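Local structure of citrate synthase (1O7X) at residues A[50-54]-A[117-121]; A[69-73]-A[146-152]; A[84-90]-A[137-143]; A[103-107]-A[201-205]. The protein belongs to the citrate synthase family, as a largely helical archaeal enzyme whose assembly pairs two copies of the chain. One frame throughout, in Å; residues are numbered along the deposited sequence.

Contact 1 of 4, residues A[50-54]-A[117-121]; sequences LMLYG and KEKAI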
loop_
_atom_site.group_PDB
_atom_site.type_symbol
_atom_site.label_atom_id
_atom_site.label_comp_id
_atom_site.label_asym_id
_atom_site.label_seq_id
_atom_site.Cartn_x
_atom_site.Cartn_y
_atom_site.Cartn_z
ATOM N N LEU A 50 22.576 -12.061 6.630
ATOM C CA LEU A 50 22.757 -12.664 5.324
ATOM C C LEU A 50 21.870 -12.063 4.243
ATOM O O LEU A 50 22.207 -11.805 3.085
ATOM C CB LEU A 50 22.479 -14.177 5.458
ATOM C CG LEU A 50 22.440 -15.008 4.182
ATOM C CD1 LEU A 50 23.737 -14.841 3.404
ATOM C CD2 LEU A 50 22.168 -16.491 4.413
ATOM N N MET A 51 20.599 -11.884 4.611
ATOM C CA MET A 51 19.632 -11.348 3.650
ATOM C C MET A 51 20.061 -9.931 3.294
ATOM O O MET A 51 20.196 -9.614 2.118
ATOM C CB MET A 51 18.239 -11.498 4.252
ATOM C CG MET A 51 17.707 -12.919 4.140
ATOM S SD MET A 51 17.498 -13.439 2.442
ATOM C CE MET A 51 15.950 -14.311 2.462
ATOM N N LEU A 52 20.357 -9.099 4.288
ATOM C CA LEU A 52 20.735 -7.730 4.058
ATOM C C LEU A 52 22.145 -7.472 3.566
ATOM O O LEU A 52 22.320 -6.646 2.659
ATOM C CB LEU A 52 20.453 -6.925 5.330
ATOM C CG LEU A 52 18.991 -6.827 5.795
ATOM C CD1 LEU A 52 18.918 -5.793 6.919
ATOM C CD2 LEU A 52 18.011 -6.529 4.679
ATOM N N TYR A 53 23.172 -8.071 4.162
ATOM C CA TYR A 53 24.543 -7.790 3.758
ATOM C C TYR A 53 25.077 -8.730 2.685
ATOM O O TYR A 53 26.187 -8.471 2.205
ATOM C CB TYR A 53 25.496 -7.780 4.952
ATOM C CG TYR A 53 25.204 -6.678 5.936
ATOM C CD1 TYR A 53 24.180 -6.791 6.858
ATOM C CD2 TYR A 53 25.952 -5.514 5.946
ATOM C CE1 TYR A 53 23.914 -5.774 7.765
ATOM C CE2 TYR A 53 25.700 -4.493 6.832
ATOM C CZ TYR A 53 24.682 -4.631 7.744
ATOM O OH TYR A 53 24.423 -3.615 8.641
ATOM N N GLY A 54 24.370 -9.788 2.325
ATOM C CA GLY A 54 24.779 -10.716 1.306
ATOM C C GLY A 54 25.697 -11.858 1.649
ATOM O O GLY A 54 26.155 -12.569 0.738
ATOM N N LYS A 117 20.492 -0.727 4.909
ATOM C CA LYS A 117 20.712 -1.871 5.783
ATOM C C LYS A 117 20.519 -1.573 7.258
ATOM O O LYS A 117 19.833 -2.303 7.974
ATOM C CB LYS A 117 22.148 -2.382 5.592
ATOM C CG LYS A 117 22.361 -2.940 4.199
ATOM C CD LYS A 117 23.837 -2.937 3.832
ATOM C CE LYS A 117 24.021 -2.828 2.323
ATOM N NZ LYS A 117 25.247 -3.586 1.926
ATOM N N GLU A 118 21.104 -0.464 7.722
ATOM C CA GLU A 118 20.962 -0.087 9.123
ATOM C C GLU A 118 19.511 0.279 9.426
ATOM O O GLU A 118 18.930 -0.054 10.455
ATOM C CB GLU A 118 21.906 1.058 9.485
ATOM C CG GLU A 118 21.886 1.374 10.976
ATOM C CD GLU A 118 22.784 2.515 11.411
ATOM O OE1 GLU A 118 23.401 3.196 10.562
ATOM O OE2 GLU A 118 22.872 2.734 12.650
ATOM N N LYS A 119 18.894 0.967 8.468
ATOM C CA LYS A 119 17.505 1.390 8.577
ATOM C C LYS A 119 16.622 0.161 8.588
ATOM O O LYS A 119 15.728 0.117 9.429
ATOM C CB LYS A 119 17.181 2.381 7.484
ATOM C CG LYS A 119 16.100 3.413 7.643
ATOM C CD LYS A 119 15.662 3.702 9.056
ATOM C CE LYS A 119 14.329 4.433 9.062
ATOM N NZ LYS A 119 14.483 5.870 9.413
ATOM N N ALA A 120 16.867 -0.832 7.736
ATOM C CA ALA A 120 16.055 -2.052 7.728
ATOM C C ALA A 120 16.180 -2.783 9.052
ATOM O O ALA A 120 15.211 -3.222 9.669
ATOM C CB ALA A 120 16.396 -2.956 6.564
ATOM N N ILE A 121 17.381 -2.830 9.615
ATOM C CA ILE A 121 17.619 -3.416 10.938
ATOM C C ILE A 121 16.752 -2.714 11.987
ATOM O O ILE A 121 16.146 -3.394 12.821
ATOM C CB ILE A 121 19.103 -3.337 11.358
ATOM C CG1 ILE A 121 19.951 -4.329 10.546
ATOM C CG2 ILE A 121 19.341 -3.557 12.846
ATOM C CD1 ILE A 121 21.357 -3.763 10.402
#

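Contact 2 of 4, residues A[69-73]-A[146-152]; sequences LNEEY and PEPSDSF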
loop_
_atom_site.group_PDB
_atom_site.type_symbol
_atom_site.label_atom_id
_atom_site.label_comp_id
_atom_site.label_asym_id
_atom_site.label_seq_id
_atom_site.Cartn_x
_atom_site.Cartn_y
_atom_site.Cartn_z
ATOM N N LEU A 69 19.933 -4.312 16.821
ATOM C CA LEU A 69 18.554 -4.677 17.141
ATOM C C LEU A 69 18.168 -4.187 18.530
ATOM O O LEU A 69 17.295 -3.328 18.639
ATOM C CB LEU A 69 18.252 -6.167 17.116
ATOM C CG LEU A 69 18.294 -6.917 15.796
ATOM C CD1 LEU A 69 18.129 -8.409 16.029
ATOM C CD2 LEU A 69 17.243 -6.403 14.833
ATOM N N ASN A 70 18.831 -4.650 19.579
ATOM C CA ASN A 70 18.585 -4.293 20.965
ATOM C C ASN A 70 18.400 -2.818 21.298
ATOM O O ASN A 70 17.680 -2.493 22.248
ATOM C CB ASN A 70 19.705 -4.839 21.856
ATOM C CG ASN A 70 19.517 -6.282 22.261
ATOM O OD1 ASN A 70 18.408 -6.815 22.381
ATOM N ND2 ASN A 70 20.658 -6.950 22.470
ATOM N N GLU A 71 19.023 -1.903 20.573
ATOM C CA GLU A 71 18.909 -0.481 20.725
ATOM C C GLU A 71 17.660 0.104 20.074
ATOM O O GLU A 71 17.447 1.314 20.148
ATOM C CB GLU A 71 20.102 0.188 20.001
ATOM C CG GLU A 71 21.271 0.457 20.914
ATOM C CD GLU A 71 22.420 1.279 20.390
ATOM O OE1 GLU A 71 22.542 1.542 19.177
ATOM O OE2 GLU A 71 23.238 1.665 21.271
ATOM N N GLU A 72 16.895 -0.698 19.345
ATOM C CA GLU A 72 15.817 -0.211 18.512
ATOM C C GLU A 72 14.416 -0.736 18.732
ATOM O O GLU A 72 13.588 -0.573 17.823
ATOM C CB GLU A 72 16.241 -0.575 17.071
ATOM C CG GLU A 72 17.399 0.165 16.465
ATOM C CD GLU A 72 17.219 1.659 16.343
ATOM O OE1 GLU A 72 16.122 2.211 16.584
ATOM O OE2 GLU A 72 18.234 2.315 16.001
ATOM N N TYR A 73 14.068 -1.315 19.870
ATOM C CA TYR A 73 12.718 -1.825 20.074
ATOM C C TYR A 73 11.721 -0.737 20.444
ATOM O O TYR A 73 10.541 -0.826 20.088
ATOM C CB TYR A 73 12.660 -2.930 21.122
ATOM C CG TYR A 73 13.290 -4.237 20.697
ATOM C CD1 TYR A 73 14.425 -4.694 21.368
ATOM C CD2 TYR A 73 12.789 -5.026 19.671
ATOM C CE1 TYR A 73 15.036 -5.884 21.030
ATOM C CE2 TYR A 73 13.390 -6.214 19.329
ATOM C CZ TYR A 73 14.508 -6.643 20.012
ATOM O OH TYR A 73 15.138 -7.829 19.691
ATOM N N PRO A 146 9.671 -4.776 23.913
ATOM C CA PRO A 146 10.746 -5.728 23.998
ATOM C C PRO A 146 11.983 -5.118 24.630
ATOM O O PRO A 146 12.393 -4.029 24.216
ATOM C CB PRO A 146 11.069 -6.106 22.560
ATOM C CG PRO A 146 9.810 -5.822 21.838
ATOM C CD PRO A 146 9.204 -4.616 22.518
ATOM N N GLU A 147 12.586 -5.835 25.576
ATOM C CA GLU A 147 13.834 -5.371 26.169
ATOM C C GLU A 147 15.000 -6.128 25.527
ATOM O O GLU A 147 14.835 -7.230 25.005
ATOM C CB GLU A 147 13.939 -5.615 27.663
ATOM C CG GLU A 147 12.830 -5.072 28.538
ATOM C CD GLU A 147 12.503 -6.025 29.678
ATOM O OE1 GLU A 147 13.195 -7.067 29.802
ATOM O OE2 GLU A 147 11.542 -5.713 30.426
ATOM N N PRO A 148 16.165 -5.521 25.635
ATOM C CA PRO A 148 17.375 -6.134 25.118
ATOM C C PRO A 148 17.542 -7.501 25.771
ATOM O O PRO A 148 17.251 -7.710 26.946
ATOM C CB PRO A 148 18.466 -5.150 25.464
ATOM C CG PRO A 148 17.779 -3.835 25.666
ATOM C CD PRO A 148 16.435 -4.202 26.249
ATOM N N SER A 149 17.978 -8.472 24.982
ATOM C CA SER A 149 18.220 -9.831 25.408
ATOM C C SER A 149 19.208 -10.479 24.432
ATOM O O SER A 149 19.672 -9.879 23.465
ATOM C CB SER A 149 16.953 -10.654 25.540
ATOM O OG SER A 149 16.785 -11.677 24.578
ATOM N N ASP A 150 19.500 -11.743 24.729
ATOM C CA ASP A 150 20.414 -12.584 23.982
ATOM C C ASP A 150 19.831 -12.897 22.611
ATOM O O ASP A 150 20.649 -13.150 21.717
ATOM C CB ASP A 150 20.823 -13.869 24.701
ATOM C CG ASP A 150 19.733 -14.493 25.540
ATOM O OD1 ASP A 150 18.573 -14.026 25.551
ATOM O OD2 ASP A 150 19.958 -15.505 26.252
ATOM N N SER A 151 18.511 -12.871 22.434
ATOM C CA SER A 151 17.975 -13.085 21.093
ATOM C C SER A 151 16.733 -12.235 20.855
ATOM O O SER A 151 16.132 -11.651 21.757
ATOM C CB SER A 151 17.666 -14.552 20.833
ATOM O OG SER A 151 16.328 -14.827 21.191
ATOM N N PHE A 152 16.343 -12.189 19.583
ATOM C CA PHE A 152 15.131 -11.478 19.131
ATOM C C PHE A 152 13.922 -12.341 19.445
ATOM O O PHE A 152 12.955 -11.831 20.009
ATOM C CB PHE A 152 15.276 -11.117 17.674
ATOM C CG PHE A 152 14.123 -10.564 16.911
ATOM C CD1 PHE A 152 14.055 -9.206 16.617
ATOM C CD2 PHE A 152 13.126 -11.390 16.405
ATOM C CE1 PHE A 152 13.017 -8.683 15.875
ATOM C CE2 PHE A 152 12.077 -10.864 15.673
ATOM C CZ PHE A 152 12.026 -9.512 15.398
#

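Contact 3 of 4, residues A[84-90]-A[137-143]; sequences YLMPKEA and RKEGNKP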
loop_
_atom_site.group_PDB
_atom_site.type_symbol
_atom_site.label_atom_id
_atom_site.label_comp_id
_atom_site.label_asym_id
_atom_site.label_seq_id
_atom_site.Cartn_x
_atom_site.Cartn_y
_atom_site.Cartn_z
ATOM N N TYR A 84 -3.798 1.545 20.331
ATOM C CA TYR A 84 -4.779 1.385 21.395
ATOM C C TYR A 84 -6.028 2.225 21.130
ATOM O O TYR A 84 -7.035 1.850 21.770
ATOM C CB TYR A 84 -4.141 1.565 22.769
ATOM C CG TYR A 84 -3.502 0.287 23.294
ATOM C CD1 TYR A 84 -2.306 -0.190 22.769
ATOM C CD2 TYR A 84 -4.115 -0.442 24.302
ATOM C CE1 TYR A 84 -1.734 -1.351 23.242
ATOM C CE2 TYR A 84 -3.560 -1.620 24.782
ATOM C CZ TYR A 84 -2.363 -2.068 24.248
ATOM O OH TYR A 84 -1.817 -3.233 24.705
ATOM N N LEU A 85 -6.080 3.176 20.199
ATOM C CA LEU A 85 -7.304 3.864 19.873
ATOM C C LEU A 85 -8.229 3.062 18.956
ATOM O O LEU A 85 -9.435 3.360 18.916
ATOM C CB LEU A 85 -7.085 5.226 19.194
ATOM C CG LEU A 85 -6.631 6.379 20.085
ATOM C CD1 LEU A 85 -6.238 7.564 19.220
ATOM C CD2 LEU A 85 -7.667 6.777 21.131
ATOM N N MET A 86 -7.737 2.090 18.193
ATOM C CA MET A 86 -8.602 1.281 17.334
ATOM C C MET A 86 -9.351 0.196 18.106
ATOM O O MET A 86 -9.015 -0.220 19.229
ATOM C CB MET A 86 -7.717 0.687 16.238
ATOM C CG MET A 86 -6.815 1.717 15.560
ATOM S SD MET A 86 -7.807 3.040 14.802
ATOM C CE MET A 86 -8.630 2.063 13.578
ATOM N N PRO A 87 -10.452 -0.300 17.540
ATOM C CA PRO A 87 -11.245 -1.341 18.149
ATOM C C PRO A 87 -10.420 -2.583 18.427
ATOM O O PRO A 87 -9.789 -3.120 17.497
ATOM C CB PRO A 87 -12.303 -1.697 17.111
ATOM C CG PRO A 87 -12.271 -0.629 16.092
ATOM C CD PRO A 87 -10.933 0.034 16.172
ATOM N N LYS A 88 -10.592 -3.162 19.617
ATOM C CA LYS A 88 -9.884 -4.406 19.920
ATOM C C LYS A 88 -10.249 -5.503 18.933
ATOM O O LYS A 88 -9.417 -6.359 18.631
ATOM C CB LYS A 88 -10.091 -4.845 21.353
ATOM C CG LYS A 88 -11.062 -5.975 21.646
ATOM C CD LYS A 88 -10.679 -6.531 23.013
ATOM C CE LYS A 88 -11.514 -7.746 23.345
ATOM N NZ LYS A 88 -11.526 -7.911 24.822
ATOM N N GLU A 89 -11.437 -5.485 18.364
ATOM C CA GLU A 89 -11.870 -6.456 17.387
ATOM C C GLU A 89 -11.358 -6.167 15.981
ATOM O O GLU A 89 -11.798 -6.858 15.053
ATOM C CB GLU A 89 -13.394 -6.570 17.388
ATOM C CG GLU A 89 -14.105 -5.963 18.588
ATOM C CD GLU A 89 -14.154 -4.445 18.521
ATOM O OE1 GLU A 89 -14.336 -3.929 17.400
ATOM O OE2 GLU A 89 -14.002 -3.753 19.549
ATOM N N ALA A 90 -10.489 -5.174 15.764
ATOM C CA ALA A 90 -9.988 -4.949 14.411
ATOM C C ALA A 90 -9.137 -6.158 13.976
ATOM O O ALA A 90 -8.499 -6.810 14.788
ATOM C CB ALA A 90 -9.118 -3.703 14.289
ATOM N N ARG A 137 -3.105 -5.645 22.702
ATOM C CA ARG A 137 -4.293 -4.817 22.574
ATOM C C ARG A 137 -5.515 -5.623 22.206
ATOM O O ARG A 137 -6.631 -5.198 22.515
ATOM C CB ARG A 137 -3.994 -3.712 21.563
ATOM C CG ARG A 137 -5.050 -3.460 20.509
ATOM C CD ARG A 137 -5.753 -2.151 20.739
ATOM N NE ARG A 137 -7.207 -2.280 20.708
ATOM C CZ ARG A 137 -7.949 -1.915 21.746
ATOM N NH1 ARG A 137 -7.386 -1.432 22.834
ATOM N NH2 ARG A 137 -9.252 -2.001 21.776
ATOM N N LYS A 138 -5.345 -6.745 21.524
ATOM C CA LYS A 138 -6.471 -7.567 21.111
ATOM C C LYS A 138 -6.905 -8.500 22.239
ATOM O O LYS A 138 -7.962 -9.128 22.155
ATOM C CB LYS A 138 -6.172 -8.350 19.842
ATOM C CG LYS A 138 -5.858 -7.628 18.557
ATOM C CD LYS A 138 -6.221 -8.440 17.307
ATOM C CE LYS A 138 -7.706 -8.396 17.116
ATOM N NZ LYS A 138 -8.366 -9.596 16.610
ATOM N N GLU A 139 -6.076 -8.690 23.234
ATOM C CA GLU A 139 -6.336 -9.469 24.416
ATOM C C GLU A 139 -6.663 -8.527 25.588
ATOM O O GLU A 139 -6.927 -8.959 26.721
ATOM C CB GLU A 139 -5.130 -10.304 24.836
ATOM C CG GLU A 139 -4.877 -11.634 24.202
ATOM C CD GLU A 139 -6.086 -12.515 23.996
ATOM O OE1 GLU A 139 -6.687 -12.910 25.030
ATOM O OE2 GLU A 139 -6.430 -12.801 22.825
ATOM N N GLY A 140 -6.585 -7.220 25.320
ATOM C CA GLY A 140 -6.829 -6.174 26.280
ATOM C C GLY A 140 -5.748 -5.852 27.299
ATOM O O GLY A 140 -6.027 -5.153 28.287
ATOM N N ASN A 141 -4.505 -6.282 27.147
ATOM C CA ASN A 141 -3.488 -6.006 28.133
ATOM C C ASN A 141 -2.822 -4.650 27.939
ATOM O O ASN A 141 -2.975 -4.090 26.859
ATOM C CB ASN A 141 -2.396 -7.069 28.129
ATOM C CG ASN A 141 -2.737 -8.526 28.026
ATOM O OD1 ASN A 141 -3.581 -9.057 28.750
ATOM N ND2 ASN A 141 -2.056 -9.209 27.103
ATOM N N LYS A 142 -2.079 -4.151 28.925
ATOM C CA LYS A 142 -1.316 -2.922 28.736
ATOM C C LYS A 142 -0.156 -3.249 27.779
ATOM O O LYS A 142 0.288 -4.393 27.701
ATOM C CB LYS A 142 -0.675 -2.394 30.019
ATOM C CG LYS A 142 -1.595 -2.157 31.198
ATOM C CD LYS A 142 -2.526 -0.971 30.987
ATOM C CE LYS A 142 -3.440 -0.752 32.186
ATOM N NZ LYS A 142 -2.951 0.323 33.119
ATOM N N PRO A 143 0.360 -2.232 27.111
ATOM C CA PRO A 143 1.433 -2.391 26.164
ATOM C C PRO A 143 2.761 -2.760 26.802
ATOM O O PRO A 143 3.059 -2.276 27.889
ATOM C CB PRO A 143 1.540 -1.046 25.463
ATOM C CG PRO A 143 0.856 -0.070 26.346
ATOM C CD PRO A 143 -0.149 -0.844 27.138
#

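Contact 4 of 4, residues A[103-107]-A[201-205]; sequences LASID and DMYSS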
loop_
_atom_site.group_PDB
_atom_site.type_symbol
_atom_site.label_atom_id
_atom_site.label_comp_id
_atom_site.label_asym_id
_atom_site.label_seq_id
_atom_site.Cartn_x
_atom_site.Cartn_y
_atom_site.Cartn_z
ATOM N N LEU A 103 4.329 5.179 12.156
ATOM C CA LEU A 103 5.783 5.326 12.025
ATOM C C LEU A 103 6.288 5.999 10.752
ATOM O O LEU A 103 7.265 6.771 10.746
ATOM C CB LEU A 103 6.417 3.936 12.149
ATOM C CG LEU A 103 6.514 3.341 13.562
ATOM C CD1 LEU A 103 6.761 1.842 13.497
ATOM C CD2 LEU A 103 7.632 4.061 14.289
ATOM N N ALA A 104 5.648 5.790 9.609
ATOM C CA ALA A 104 6.078 6.407 8.361
ATOM C C ALA A 104 5.987 7.928 8.436
ATOM O O ALA A 104 6.862 8.639 7.945
ATOM C CB ALA A 104 5.240 5.903 7.201
ATOM N N SER A 105 4.926 8.438 9.052
ATOM C CA SER A 105 4.738 9.880 9.108
ATOM C C SER A 105 5.516 10.502 10.242
ATOM O O SER A 105 5.810 11.692 10.111
ATOM C CB SER A 105 3.268 10.252 9.047
ATOM O OG SER A 105 2.559 10.003 10.231
ATOM N N ILE A 106 5.978 9.796 11.239
ATOM C CA ILE A 106 6.800 10.368 12.298
ATOM C C ILE A 106 8.260 10.437 11.870
ATOM O O ILE A 106 9.060 11.212 12.382
ATOM C CB ILE A 106 6.694 9.490 13.568
ATOM C CG1 ILE A 106 5.409 9.792 14.346
ATOM C CG2 ILE A 106 7.881 9.634 14.487
ATOM C CD1 ILE A 106 5.023 8.738 15.357
ATOM N N ASP A 107 8.656 9.609 10.916
ATOM C CA ASP A 107 10.026 9.492 10.435
ATOM C C ASP A 107 10.453 10.484 9.391
ATOM O O ASP A 107 11.146 10.125 8.420
ATOM C CB ASP A 107 10.158 8.032 9.980
ATOM C CG ASP A 107 11.449 7.514 9.394
ATOM O OD1 ASP A 107 12.449 7.470 10.144
ATOM O OD2 ASP A 107 11.469 7.149 8.189
ATOM N N ASP A 201 9.023 5.989 1.530
ATOM C CA ASP A 201 9.877 5.453 2.587
ATOM C C ASP A 201 9.659 3.969 2.818
ATOM O O ASP A 201 8.762 3.325 2.263
ATOM C CB ASP A 201 9.646 6.396 3.768
ATOM C CG ASP A 201 8.257 6.151 4.317
ATOM O OD1 ASP A 201 7.318 6.702 3.701
ATOM O OD2 ASP A 201 8.186 5.340 5.268
ATOM N N MET A 202 10.463 3.352 3.690
ATOM C CA MET A 202 10.423 1.919 3.944
ATOM C C MET A 202 9.192 1.581 4.754
ATOM O O MET A 202 8.525 0.578 4.451
ATOM C CB MET A 202 11.704 1.393 4.578
ATOM C CG MET A 202 12.903 1.470 3.655
ATOM S SD MET A 202 14.415 0.678 4.262
ATOM C CE MET A 202 14.472 1.250 5.924
ATOM N N TYR A 203 8.850 2.447 5.711
ATOM C CA TYR A 203 7.639 2.199 6.510
ATOM C C TYR A 203 6.411 2.277 5.611
ATOM O O TYR A 203 5.513 1.439 5.686
ATOM C CB TYR A 203 7.462 3.151 7.655
ATOM C CG TYR A 203 8.463 3.060 8.777
ATOM C CD1 TYR A 203 9.375 4.092 8.971
ATOM C CD2 TYR A 203 8.486 1.983 9.655
ATOM C CE1 TYR A 203 10.287 4.058 9.986
ATOM C CE2 TYR A 203 9.404 1.943 10.695
ATOM C CZ TYR A 203 10.286 2.992 10.861
ATOM O OH TYR A 203 11.221 2.963 11.886
ATOM N N SER A 204 6.427 3.226 4.666
ATOM C CA SER A 204 5.319 3.274 3.713
ATOM C C SER A 204 5.258 2.046 2.821
ATOM O O SER A 204 4.173 1.523 2.529
ATOM C CB SER A 204 5.411 4.584 2.951
ATOM O OG SER A 204 4.909 5.631 3.763
ATOM N N SER A 205 6.400 1.494 2.378
ATOM C CA SER A 205 6.359 0.306 1.518
ATOM C C SER A 205 5.804 -0.882 2.293
ATOM O O SER A 205 5.043 -1.728 1.831
ATOM C CB SER A 205 7.747 0.077 0.925
ATOM O OG SER A 205 8.336 1.338 0.693
#

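Contact 1 of 4, residues A[50-54]-A[117-121]
Lys117 opens the second segment at the point of nearest backbone approach, its CA 6.1 Å from that of Leu52. Its CA-to-CB bond points toward residues 50-54, and the aliphatic part of the side chain lies over one face of the Tyr53 ring: Lys117 CD is 4.2 Å from the ring centroid and 26° off the normal, the geometry of a CH-pi contact. The Lys117 carbonyl is also touched, with Leu52 CD1 3.8 Å from Lys117 O, while that same oxygen accepts the helical bond from Ile121 N at 3.0 Å. Glu118 and Lys119 face other surroundings. One turn on from Lys117, Ala120 presents its methyl to Leu52, with Leu52 CD1 3.8 Å from Ala120 CB. Ile121 completes the apolar patch: Leu52 CD1 lies 4.0 Å from Ile121 CG1, and Ile121 CD1 reaches the edge of the tyrosine ring, 3.5 Å from Tyr53 OH. Thus Leu52, the residue with the largest buried area here, fits against Lys117, Ala120 and Ile121, an apolar and CH-pi helix-helix contact burying 280 Å² in total. Helix 44-53 ends with Tyr53; Gly54, with a positive phi of 85°, is the first residue to leave it. Around the joint, helix 330-352 packs on Leu52 and Ala120 through Ala344, Leu343 and Ile347, while helix 59-70 meets Ile121 through Leu65, Lys68 and Leu69.

Contact 2 of 4, residues A[69-73]-A[146-152]
Asn70 supplies both polar bridges between residues 69-73 and 146-152. Its OD1 accepts from the backbone, Ser149 N to Asn70 OD1 measuring 3.1 Å with an N-H...O angle of 152°, and its amide donates back, Asn70 ND2 to Ser149 O at 3.2 Å and 156°. One side-chain amide therefore satisfies both backbone polar atoms of Ser149, which lies in an extended conformation (phi/psi -158/-180°). The CA atoms of Asn70 and Pro148 come within 4.7 Å. This loop leads from helix 116-138 into helix 152-161, and Ser151 is the N-cap of the latter: its OG accepts from Lys154 N, while Lys154 NZ forms a salt bridge with Asp150 OD1. The next amide, Phe152 N, is satisfied by Glu45 OE2 of helix 44-53. The rest of the contact is largely apolar. Pro146 CB stands 3.6 Å from the centroid of the Tyr73 ring, 21° off its normal, a CH-pi contact over the face; Phe152 CD1 lies at the ring edge, 3.5 Å from Tyr73 OH. Leu69 CD1 touches Phe152 CD1 at 4.2 Å. The Tyr73 carbonyl, for its part, accepts from Thr129 OG1 of helix 116-138.

Contact 3 of 4, residues A[84-90]-A[137-143]
Each segment begins in the last turn of a helix and runs into a loop. After helix 77-85 the chain makes a type I beta turn from Pro87 to Ala90, closed by Ala90 N to Pro87 O at 2.8 Å; after helix 116-138, Gly140 takes a positive phi of 77°. The two backbones come closest where the CA atoms of Lys88 and Lys138 are 4.8 Å apart. Tyr84 and Arg137 bury the most surface. Arg137 CB sits 3.7 Å from the centroid of the Tyr84 ring and 19° off its normal, a CH-pi contact, and Tyr84 OH donates a hydrogen bond to Asn141 O at 2.6 Å. Met86 O lies over one face of the Arg137 guanidinium, 3.1 Å from Arg137 NE but at a poor angle; Lys88 N, near its plane, is 2.8 Å from Arg137 NH2, two donors together. The turn packs on the second subunit, Met86 and Ala90 on Ser105 of that chain. The CH-pi contact and the Tyr84 hydrogen bond are therefore the well-defined interactions, whereas the guanidinium, though close to the turn, makes no hydrogen bond to it.

Contact 4 of 4, residues A[103-107]-A[201-205]
Tyr203 and Ala104, with 98 and 62 Å² buried, form the centre of this contact, their CA atoms only 4.9 Å apart. Such closeness relies on the small alanine: Ala104 CB lies 3.6 Å from Tyr203 CB, 3.5 Å from Ser204 OG and 3.6 Å from Asp201 OD2. Leu103, third with 40 Å², covers one face of the aromatic ring, its CB 3.9 Å from the Tyr203 centroid and 15° off the normal, a CH-pi contact. At the ring edge Asp107 CG stands 3.7 Å from Tyr203 CE1; this poorly ordered aspartate is salt-bridged to Lys119. Two polar side chains beside Ala104 turn to the second subunit, Asp201 to Lys214 and Ser204 to Glu97, both of that other chain. Asp201 is also the N-cap of helix 202-213: Ser204 N donates to Asp201 OD2 at 2.8 Å with an N-H...O angle of 153°. The contact is thus a capped helix start packed on the last turn of helix 92-106, a buried helix-helix joint at the dimer interface of this mainly helical fold.

From the N terminus, one side of every contact is laid down in turn, at 50-54, 69-73, 84-90 and 103-107, before any partner appears. Residues 117-121 then close contact 1 over 62 residues, 137-143 close contact 3, 146-152 close contact 2 and 201-205 close contact 4. Contact 3 therefore lies within the span of contact 2, while every other pair crosses. Helix 116-138 serves contacts 1 and 3 at its two ends. Contact 1 touches contact 2 through Ile121 and Leu69, and contact 4 through the Lys119-Asp107 salt bridge. Contacts 3 and 4 both reach the second subunit, where Met86 meets Ser105 of the other chain.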